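Local coordinates for putative alpha-L-fucosidase (Bacteroides thetaiotaomicron, PDB 4H41), which is a putative alpha-L-fucosidase, a secreted or exported glycoside hydrolase candidate that probably removes fucose from host glycans, at the interface of chains A and B. Coordinates in Å, arbitrary orientation; residue numbers count along the deposited sequence, not the author numbering. Chains: chain A/B, putative alpha-L-fucosidase.

Contact 1: the interface of chains A and B. Residues chain A 324-325, 328; chain B 49-51, 55, 322.
In both A:His328 and B:Trp51, chi1 near -70° sets CG opposite the carbonyl carbon, and the two side chains lie in parallel with their ends on the same side. They meet edge to face: the ring planes stand 79° apart, and the pyrrole edge of B:Trp51 places CD1 over the centre of the imidazole, 3.7 Å from A:His328 CD2. Within chain B the indole is flanked by B:Glu55 CB on one face and the amide NE2 of B:Gln49 on the other, each toward the rim. That amide is fixed, because its OE1 accepts a 2.9 Å hydrogen bond from B:Ala322 N. B:Glu55 passes antiparallel along the imidazole, its CG 3.9 Å from A:His328 CE1; its carboxylate oxygen OE2, 4.1 Å from A:His328 ND1, might favour a protonated histidine, although no salt bridge forms.

A second group of contacts gathers on B:Ala322. The bend of A:Gln325 at chi2 (91°) brings its amide against the methyl, with CD 3.4 Å from B:Ala322 CB, while A:Leu324 CB packs beside it. Water 1 joins A:Leu324 N to B:Ala322 O, and B:Asn50 ND2 adds a weak hydrogen bond to A:Gln325 O. In this packing patch between two copies of the protein, chain A contributes the start of helix 325-337 and the residue before it; chain B supplies the loop leading into helix 53-65, that helix's first turn, and the loop preceding its own helix 325-337.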
# COMPACT_ATOMS: atom_id res chain seq x y z
N LEU A 324 -2.01 -7.57 7.71
CA LEU A 324 -1.73 -8.32 8.95
C LEU A 324 -1.77 -7.44 10.19
O LEU A 324 -1.95 -7.95 11.28
CB LEU A 324 -0.40 -9.08 8.87
CG LEU A 324 -0.31 -10.12 7.72
CD1 LEU A 324 1.02 -10.84 7.78
CD2 LEU A 324 -1.43 -11.10 7.76
N GLN A 325 -1.74 -6.11 10.02
CA GLN A 325 -1.92 -5.17 11.13
C GLN A 325 -3.35 -5.28 11.69
O GLN A 325 -3.60 -4.89 12.84
CB GLN A 325 -1.68 -3.70 10.68
CG GLN A 325 -0.36 -3.48 9.92
CD GLN A 325 -0.51 -3.64 8.42
OE1 GLN A 325 -1.40 -4.35 7.93
NE2 GLN A 325 0.30 -2.92 7.66
N HIS A 328 -3.52 -8.12 14.33
CA HIS A 328 -2.95 -7.56 15.57
C HIS A 328 -3.96 -6.59 16.21
O HIS A 328 -4.14 -6.60 17.42
CB HIS A 328 -1.62 -6.90 15.30
CG HIS A 328 -0.56 -7.89 14.88
ND1 HIS A 328 -0.23 -8.97 15.69
CD2 HIS A 328 0.22 -7.90 13.78
CE1 HIS A 328 0.75 -9.62 15.05
NE2 HIS A 328 1.03 -9.04 13.88
N GLN B 49 1.38 -1.23 13.38
CA GLN B 49 1.21 -2.70 13.27
C GLN B 49 0.37 -3.29 14.40
O GLN B 49 0.07 -4.45 14.35
CB GLN B 49 2.55 -3.44 13.18
CG GLN B 49 3.35 -2.97 11.96
CD GLN B 49 4.38 -3.97 11.56
OE1 GLN B 49 4.05 -4.97 10.96
NE2 GLN B 49 5.63 -3.74 11.89
N ASN B 50 0.02 -2.50 15.41
CA ASN B 50 -0.87 -2.89 16.52
C ASN B 50 -0.25 -4.01 17.36
O ASN B 50 -0.94 -4.87 17.90
CB ASN B 50 -2.27 -3.25 16.01
CG ASN B 50 -2.98 -2.00 15.58
OD1 ASN B 50 -3.16 -1.12 16.41
ND2 ASN B 50 -3.46 -1.93 14.34
N TRP B 51 1.06 -3.95 17.51
CA TRP B 51 1.77 -4.91 18.33
C TRP B 51 1.63 -4.59 19.81
O TRP B 51 1.52 -3.42 20.19
CB TRP B 51 3.27 -4.89 17.98
CG TRP B 51 3.61 -5.50 16.67
CD1 TRP B 51 2.78 -6.11 15.77
CD2 TRP B 51 4.93 -5.56 16.11
NE1 TRP B 51 3.50 -6.52 14.67
CE2 TRP B 51 4.83 -6.26 14.88
CE3 TRP B 51 6.18 -5.15 16.55
CZ2 TRP B 51 5.94 -6.44 14.04
CZ3 TRP B 51 7.28 -5.35 15.73
CH2 TRP B 51 7.15 -6.00 14.49
N GLU B 55 4.63 -9.26 20.87
CA GLU B 55 5.18 -9.03 19.54
C GLU B 55 6.47 -8.23 19.60
O GLU B 55 7.43 -8.53 18.88
CB GLU B 55 4.16 -8.28 18.68
CG GLU B 55 2.95 -9.12 18.29
CD GLU B 55 1.93 -9.33 19.38
OE1 GLU B 55 1.81 -8.46 20.27
OE2 GLU B 55 1.21 -10.35 19.33
N ALA B 322 4.10 -6.95 8.87
CA ALA B 322 2.93 -7.13 7.99
C ALA B 322 3.34 -7.05 6.51
O ALA B 322 2.61 -7.51 5.64
CB ALA B 322 1.89 -6.05 8.29
O HOH W 1 -0.09 -7.05 5.54

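Contact 2: the interface of chains A and B. Residues chain A 22-25, 290-291; chain B 98-99.
The hydroxyl OG of B:Ser98 lies 2.6 Å from the carboxylate oxygen OD1 of A:Asp291, to which it donates a hydrogen bond. In this DUF4434-family protein the serine belongs to the short segment leading into helix 101-111, and the aspartate to the opening turn of helix 290-302 in the other copy. The second carboxylate oxygen, OD2, takes the backbone N-H of the same serine, with B:Ser98 N at 3.0 Å and an angle of 165° at the hydrogen. Both donors arrive on the syn sides of their oxygens, each a little over 20° out of the carboxylate plane, and the two-pronged grip restrains rotation of the acid. The serine can offer hydroxyl and amide together because chi1 (60°) tucks OG between its backbone N and carbonyl carbon. The amino end of helix 290-302 may further favour the negative charge of the aspartate.

The carbonyl of B:Ser98 is engaged as well, by a different part of chain A, the extended N-terminal segment. From there A:Ile25 N donates to B:Ser98 O at 2.8 Å, approaching from above the carbonyl plane. This bond belongs to an antiparallel beta bridge pairing A:Leu24 with B:Val99, a small piece of sheet-like pairing between loop residues of the two chains.

Apolar contacts lie beside the bridge. The CG2 branch of B:Val99 reaches both A:Leu24 CD2 and A:Ser22 CB, 3.7 Å from each, and the leucine and valine side chains cross obliquely. CG1 of A:Ile25 turns toward the serine carbonyl and lies 3.5 Å from B:Ser98 O.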
# COMPACT_ATOMS: atom_id res chain seq x y z
N SER A 22 0.84 -6.52 27.14
CA SER A 22 1.22 -5.19 27.59
C SER A 22 0.46 -4.84 28.86
O SER A 22 -0.68 -5.28 29.06
CB SER A 22 0.95 -4.13 26.52
OG SER A 22 1.41 -4.46 25.21
N LYS A 23 1.09 -4.04 29.73
CA LYS A 23 0.46 -3.54 30.94
C LYS A 23 -0.33 -2.33 30.52
O LYS A 23 0.28 -1.33 30.15
CB LYS A 23 1.52 -3.21 32.01
CG LYS A 23 0.99 -2.39 33.22
CD LYS A 23 -0.29 -2.95 33.86
CE LYS A 23 -0.65 -2.22 35.14
NZ LYS A 23 -0.96 -0.78 34.89
N LEU A 24 -1.67 -2.38 30.55
CA LEU A 24 -2.43 -1.20 30.14
C LEU A 24 -2.42 -0.17 31.27
O LEU A 24 -2.53 -0.53 32.43
CB LEU A 24 -3.87 -1.54 29.72
CG LEU A 24 -4.10 -2.44 28.49
CD1 LEU A 24 -5.48 -2.23 27.93
CD2 LEU A 24 -3.08 -2.21 27.41
N ILE A 25 -2.34 1.11 30.92
CA ILE A 25 -2.33 2.19 31.91
C ILE A 25 -3.61 3.02 31.80
O ILE A 25 -3.71 4.08 32.42
CB ILE A 25 -1.05 3.05 31.82
CG1 ILE A 25 -0.89 3.68 30.41
CG2 ILE A 25 0.17 2.18 32.17
CD1 ILE A 25 0.26 4.63 30.32
N PHE A 290 -4.69 1.08 17.21
CA PHE A 290 -5.66 0.70 18.22
C PHE A 290 -6.04 1.87 19.15
O PHE A 290 -7.22 2.11 19.35
CB PHE A 290 -5.15 -0.46 19.09
CG PHE A 290 -6.08 -0.68 20.26
CD1 PHE A 290 -7.40 -1.06 20.05
CD2 PHE A 290 -5.67 -0.42 21.55
CE1 PHE A 290 -8.28 -1.20 21.13
CE2 PHE A 290 -6.56 -0.51 22.62
CZ PHE A 290 -7.84 -0.94 22.41
N ASP A 291 -5.07 2.61 19.66
CA ASP A 291 -5.40 3.73 20.59
C ASP A 291 -6.32 4.77 19.96
O ASP A 291 -7.16 5.32 20.66
CB ASP A 291 -4.18 4.41 21.18
CG ASP A 291 -3.66 3.77 22.45
OD1 ASP A 291 -4.40 2.91 23.04
OD2 ASP A 291 -2.59 4.18 22.93
N SER B 98 -2.49 3.95 25.88
CA SER B 98 -2.92 2.80 26.67
C SER B 98 -1.75 2.01 27.22
O SER B 98 -1.95 1.22 28.12
CB SER B 98 -3.80 1.87 25.86
OG SER B 98 -3.14 1.37 24.72
N VAL B 99 -0.53 2.21 26.69
CA VAL B 99 0.65 1.49 27.16
C VAL B 99 1.79 2.47 27.36
O VAL B 99 2.02 3.33 26.50
CB VAL B 99 1.06 0.39 26.13
CG1 VAL B 99 2.36 -0.32 26.55
CG2 VAL B 99 -0.06 -0.64 25.93

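Contact 1 and contact 2, about 14 Å apart between the centres of their C-alpha atoms, belong to one interface and share no residue. Contact 1 uses the start of helix 325-337 in chain A, contact 2 the start of helix 290-302 and the N-terminal segment. Chain B gives contact 1 the loop and first turn of helix 53-65 and the loop before helix 325-337, contact 2 the segment before helix 101-111. Contact 1 depends mainly on packing, contact 2 on hydrogen bonds. The interface is not an exact two-fold; such a contact might be reused by another of the three deposited copies, but the structure alone does not show that the association is biological.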